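Local coordinates for ferric uptake regulation protein (Pseudomonas aeruginosa, PDB 1MZB) that probably represses iron-uptake genes by binding their operators as a metal-loaded dimer, through a winged-helix domain in each subunit, at residues A[8-14]-A[62-68]; A[33-37]-A[78-82]. All blocks are in the same frame, centred on the assembly; numbering follows the deposited sequence.

Interaction 1: residues A[8-14]-A[62-68]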
# COMPACT_ATOMS: atom_id res chain seq x y z
N GLU A 8 12.38 -8.11 -12.98
CA GLU A 8 11.03 -7.61 -13.20
C GLU A 8 10.67 -7.65 -14.67
O GLU A 8 9.56 -8.06 -15.03
CB GLU A 8 10.92 -6.19 -12.68
CG GLU A 8 11.04 -6.11 -11.18
CD GLU A 8 10.80 -4.71 -10.67
OE1 GLU A 8 11.60 -3.83 -11.02
OE2 GLU A 8 9.82 -4.51 -9.93
N LEU A 9 11.60 -7.24 -15.52
CA LEU A 9 11.38 -7.23 -16.96
C LEU A 9 11.22 -8.64 -17.52
O LEU A 9 10.35 -8.89 -18.36
CB LEU A 9 12.53 -6.51 -17.66
CG LEU A 9 12.61 -4.98 -17.48
CD1 LEU A 9 13.84 -4.44 -18.20
CD2 LEU A 9 11.34 -4.32 -18.07
N ARG A 10 12.06 -9.58 -17.07
CA ARG A 10 11.96 -10.96 -17.56
C ARG A 10 10.67 -11.62 -17.12
O ARG A 10 9.98 -12.23 -17.93
CB ARG A 10 13.18 -11.76 -17.11
CG ARG A 10 14.43 -11.29 -17.82
CD ARG A 10 15.71 -11.84 -17.25
NE ARG A 10 16.85 -11.31 -17.99
CZ ARG A 10 18.00 -10.93 -17.44
NH1 ARG A 10 18.17 -11.03 -16.12
NH2 ARG A 10 18.98 -10.46 -18.20
N LYS A 11 10.33 -11.47 -15.84
CA LYS A 11 9.09 -12.03 -15.32
C LYS A 11 7.89 -11.52 -16.13
O LYS A 11 6.86 -12.21 -16.21
CB LYS A 11 8.89 -11.64 -13.86
CG LYS A 11 9.45 -12.61 -12.82
CD LYS A 11 10.96 -12.46 -12.59
CE LYS A 11 11.79 -13.15 -13.66
NZ LYS A 11 13.26 -12.87 -13.51
N ALA A 12 8.04 -10.34 -16.72
CA ALA A 12 6.98 -9.72 -17.52
C ALA A 12 7.07 -10.06 -19.01
O ALA A 12 6.42 -9.42 -19.84
CB ALA A 12 7.00 -8.20 -17.33
N GLY A 13 7.88 -11.06 -19.35
CA GLY A 13 8.03 -11.47 -20.74
C GLY A 13 8.57 -10.38 -21.64
O GLY A 13 8.27 -10.34 -22.84
N LEU A 14 9.39 -9.51 -21.07
CA LEU A 14 9.97 -8.40 -21.81
C LEU A 14 11.49 -8.46 -21.81
O LEU A 14 12.12 -8.54 -20.75
CB LEU A 14 9.53 -7.07 -21.21
CG LEU A 14 8.02 -6.83 -21.12
CD1 LEU A 14 7.78 -5.41 -20.58
CD2 LEU A 14 7.37 -6.99 -22.50
N GLN A 62 4.16 -0.57 -23.07
CA GLN A 62 4.65 -1.97 -23.02
C GLN A 62 4.54 -2.43 -21.57
O GLN A 62 4.08 -3.54 -21.29
CB GLN A 62 6.10 -2.05 -23.52
CG GLN A 62 6.32 -1.63 -24.99
CD GLN A 62 7.73 -1.85 -25.53
OE1 GLN A 62 8.74 -1.52 -24.88
NE2 GLN A 62 7.82 -2.42 -26.75
N PHE A 63 4.96 -1.56 -20.63
CA PHE A 63 4.91 -1.87 -19.20
C PHE A 63 3.49 -2.07 -18.71
O PHE A 63 3.21 -2.90 -17.87
CB PHE A 63 5.55 -0.75 -18.36
CG PHE A 63 7.04 -0.72 -18.42
CD1 PHE A 63 7.75 -1.63 -19.19
CD2 PHE A 63 7.74 0.24 -17.70
CE1 PHE A 63 9.13 -1.58 -19.25
CE2 PHE A 63 9.14 0.29 -17.77
CZ PHE A 63 9.82 -0.61 -18.54
N GLU A 64 2.57 -1.27 -19.26
CA GLU A 64 1.19 -1.35 -18.85
C GLU A 64 0.56 -2.68 -19.27
O GLU A 64 -0.13 -3.33 -18.48
CB GLU A 64 0.42 -0.20 -19.48
CG GLU A 64 -1.02 -0.17 -19.08
CD GLU A 64 -1.89 -0.05 -20.30
OE1 GLU A 64 -2.04 1.09 -20.82
OE2 GLU A 64 -2.39 -1.11 -20.77
N ALA A 65 0.78 -3.05 -20.51
CA ALA A 65 0.22 -4.29 -21.06
C ALA A 65 0.75 -5.50 -20.31
O ALA A 65 0.03 -6.49 -20.09
CB ALA A 65 0.57 -4.39 -22.51
N ALA A 66 2.02 -5.41 -19.92
CA ALA A 66 2.71 -6.46 -19.20
C ALA A 66 2.31 -6.56 -17.74
O ALA A 66 2.56 -7.57 -17.09
CB ALA A 66 4.23 -6.24 -19.31
N GLY A 67 1.69 -5.50 -17.22
CA GLY A 67 1.29 -5.53 -15.83
C GLY A 67 2.29 -4.89 -14.88
O GLY A 67 2.07 -4.90 -13.67
N LEU A 68 3.38 -4.35 -15.40
CA LEU A 68 4.35 -3.69 -14.53
C LEU A 68 3.80 -2.32 -14.08
O LEU A 68 4.19 -1.80 -13.03
CB LEU A 68 5.66 -3.47 -15.26
CG LEU A 68 6.46 -4.76 -15.45
CD1 LEU A 68 7.70 -4.43 -16.26
CD2 LEU A 68 6.81 -5.34 -14.07

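Interaction 2: residues A[33-37]-A[78-82]. With ZN (zinc ion), chain C; ZN (zinc ion), chain D.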
# COMPACT_ATOMS: atom_id res chain seq x y z
N ARG A 33 4.06 10.87 -7.73
CA ARG A 33 3.62 9.49 -7.61
C ARG A 33 2.89 9.04 -8.88
O ARG A 33 2.96 7.86 -9.27
CB ARG A 33 2.70 9.35 -6.39
CG ARG A 33 3.15 10.12 -5.14
CD ARG A 33 2.44 9.59 -3.90
NE ARG A 33 2.69 10.40 -2.72
CZ ARG A 33 2.32 10.05 -1.48
NH1 ARG A 33 1.69 8.89 -1.29
NH2 ARG A 33 2.57 10.85 -0.45
N HIS A 34 2.20 9.99 -9.52
CA HIS A 34 1.42 9.75 -10.73
C HIS A 34 1.91 10.56 -11.92
O HIS A 34 1.40 11.64 -12.24
CB HIS A 34 -0.05 10.07 -10.46
CG HIS A 34 -0.58 9.41 -9.23
ND1 HIS A 34 -0.59 10.06 -8.02
CD2 HIS A 34 -1.01 8.13 -9.06
CE1 HIS A 34 -1.02 9.17 -7.14
NE2 HIS A 34 -1.29 7.99 -7.72
N MET A 35 2.89 10.00 -12.61
CA MET A 35 3.49 10.65 -13.73
C MET A 35 2.88 10.37 -15.10
O MET A 35 2.50 9.25 -15.43
CB MET A 35 4.96 10.29 -13.79
CG MET A 35 5.82 10.94 -12.67
SD MET A 35 7.56 10.57 -12.89
CE MET A 35 7.48 8.87 -12.94
N SER A 36 2.83 11.42 -15.90
CA SER A 36 2.41 11.31 -17.29
C SER A 36 3.64 10.90 -18.10
O SER A 36 4.80 10.91 -17.59
CB SER A 36 1.93 12.67 -17.80
OG SER A 36 3.05 13.52 -17.99
N ALA A 37 3.43 10.56 -19.37
CA ALA A 37 4.55 10.22 -20.26
C ALA A 37 5.51 11.40 -20.37
O ALA A 37 6.74 11.23 -20.38
CB ALA A 37 4.02 9.82 -21.66
N HIS A 78 -5.35 13.52 -19.49
CA HIS A 78 -4.01 12.92 -19.66
C HIS A 78 -3.91 11.60 -18.91
O HIS A 78 -4.62 11.37 -17.94
CB HIS A 78 -2.87 13.86 -19.25
CG HIS A 78 -2.59 13.89 -17.79
ND1 HIS A 78 -3.22 14.74 -16.91
CD2 HIS A 78 -1.71 13.17 -17.04
CE1 HIS A 78 -2.72 14.54 -15.68
NE2 HIS A 78 -1.80 13.59 -15.69
N ALA A 79 -3.04 10.72 -19.41
CA ALA A 79 -2.86 9.41 -18.81
C ALA A 79 -1.76 9.49 -17.76
O ALA A 79 -0.77 10.16 -18.00
CB ALA A 79 -2.45 8.43 -19.87
N VAL A 80 -1.96 8.81 -16.64
CA VAL A 80 -0.98 8.76 -15.58
C VAL A 80 -0.49 7.31 -15.54
O VAL A 80 -1.31 6.43 -15.69
CB VAL A 80 -1.64 9.08 -14.24
CG1 VAL A 80 -0.89 8.46 -13.08
CG2 VAL A 80 -1.72 10.60 -14.10
N PHE A 81 0.81 7.08 -15.32
CA PHE A 81 1.30 5.71 -15.27
C PHE A 81 1.95 5.54 -13.91
O PHE A 81 2.72 6.40 -13.50
CB PHE A 81 2.35 5.47 -16.36
CG PHE A 81 1.80 5.54 -17.76
CD1 PHE A 81 1.71 6.76 -18.43
CD2 PHE A 81 1.40 4.38 -18.42
CE1 PHE A 81 1.22 6.81 -19.78
CE2 PHE A 81 0.91 4.42 -19.74
CZ PHE A 81 0.83 5.63 -20.43
N GLU A 82 1.63 4.48 -13.19
CA GLU A 82 2.25 4.28 -11.88
C GLU A 82 2.55 2.81 -11.73
O GLU A 82 1.94 1.99 -12.37
CB GLU A 82 1.34 4.77 -10.75
CG GLU A 82 -0.06 4.14 -10.73
CD GLU A 82 -1.00 4.83 -9.71
OE1 GLU A 82 -0.78 4.71 -8.50
OE2 GLU A 82 -1.97 5.49 -10.15
ZN ZN C . -1.80 6.08 -7.38
ZN ZN D . -4.34 16.50 -17.22
O HOH W 1 -0.12 13.46 -13.65
O HOH W 2 0.73 10.44 -20.30

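Interaction 1: residues A[8-14]-A[62-68]
Two helices that both end in a Schellman motif can be fitted together by their small and large side chains, and the meeting of 8-14 with 62-68 is a clear example. Each helix stops at a glycine of positive phi, G13 on one side and G67 on the other. The first is closed by L14 N to L9 O at 2.9 Å and G13 N to R10 O at 2.8 Å. Each turn brings a leucine, L14 or L68, back toward the opposite segment. Between the helix ends sit two alanines, A12 CB lying 3.9 Å from A66 CB, and such small side chains let the backbones close to 5.6 Å between their CA atoms. L14 is the main bump on its side: its CD1 fits into a hollow lined by A66 CB at 3.9 Å, F63 CD1 at 4.0 Å, at the edge of the ring, and L68 CD1 at 4.4 Å. This joins the N-terminal helix 4-11 to the end of helix 53-66, which, as in other winged-helix proteins of the Fur family, is probably the recognition helix. L68 answers from the other side, its CG 4.0 Å from A12 CB and its CD1 4.1 Å from L9 CD2. L9 leaves its helix sideways, but its end comes to F63, CD2 to CE1 at 3.7 Å, where helix 18-28 adds V21 beside L9 and L24 beside F63. No hydrogen bond crosses between the segments; the polar end of E8 instead forms a salt bridge with K110 of the second subunit, and that of Q62 pairs with R20.

Interaction 2: residues A[33-37]-A[78-82]
A loop and a strand can share a metal and a backbone bond at once, as 33-37 and 78-82 do here. One direct hydrogen bond joins them, F81 N to M35 O at 2.8 Å, nearly straight at 165°. Beyond this bond, H34 and E82 converge on one zinc ion. H34 leaves its backbone sideways, but with chi1 m its ring end comes nearer to the strand and puts NE2 2.0 Å from the zinc; E82, with chi1 p and an extended chi2, brings OE1 to 2.0 Å from the same ion. H91 and E102 complete this four-residue site. With chi1 p, the H78 ring is placed so that its two nitrogens have different partners: ND1 binds a second zinc at 2.1 Å, a site shared with D75, while NE2 donates to a water 2.6 Å away that in turn lies 2.8 Å from H34 O. A second water bridges A37 N, at 2.9 Å, and A79 O, at 2.8 Å. S36, also p, points OG forward along the chain to hydrogen-bond D39 N, as the N-cap of helix 37-46, and its CB packs 3.8 Å from H78 CD2. M35 points its CA-to-CB bond away from 78-82, so that it joins this segment through its carbonyl O. In the fold, the loop leading into helix 37-46 lies beside strand 80-83, which pairs antiparallel with strand 69-72, while F81 and A37 both rest on Y57 and L60 of helix 53-66.

From the N terminus, helix 4-11 ends within 8-14, the first half of interaction 1, and the chain then runs through helix 18-28 to 33-37, the first half of interaction 2. Helix 37-46 follows, and the end of helix 53-66, at 62-68, closes the first loop; strand 69-72 and the turn after it lead to 78-82, which closes the second. The two loops thus cross rather than nest, sharing the course from 33-37 to 62-68. Interaction 1 ties the N-terminal helix to the end of helix 53-66, interaction 2 the entrance of helix 37-46 to strand 80-83. Their centres lie about 17 Å apart, and their nearest atoms, about 4 Å apart, do not touch.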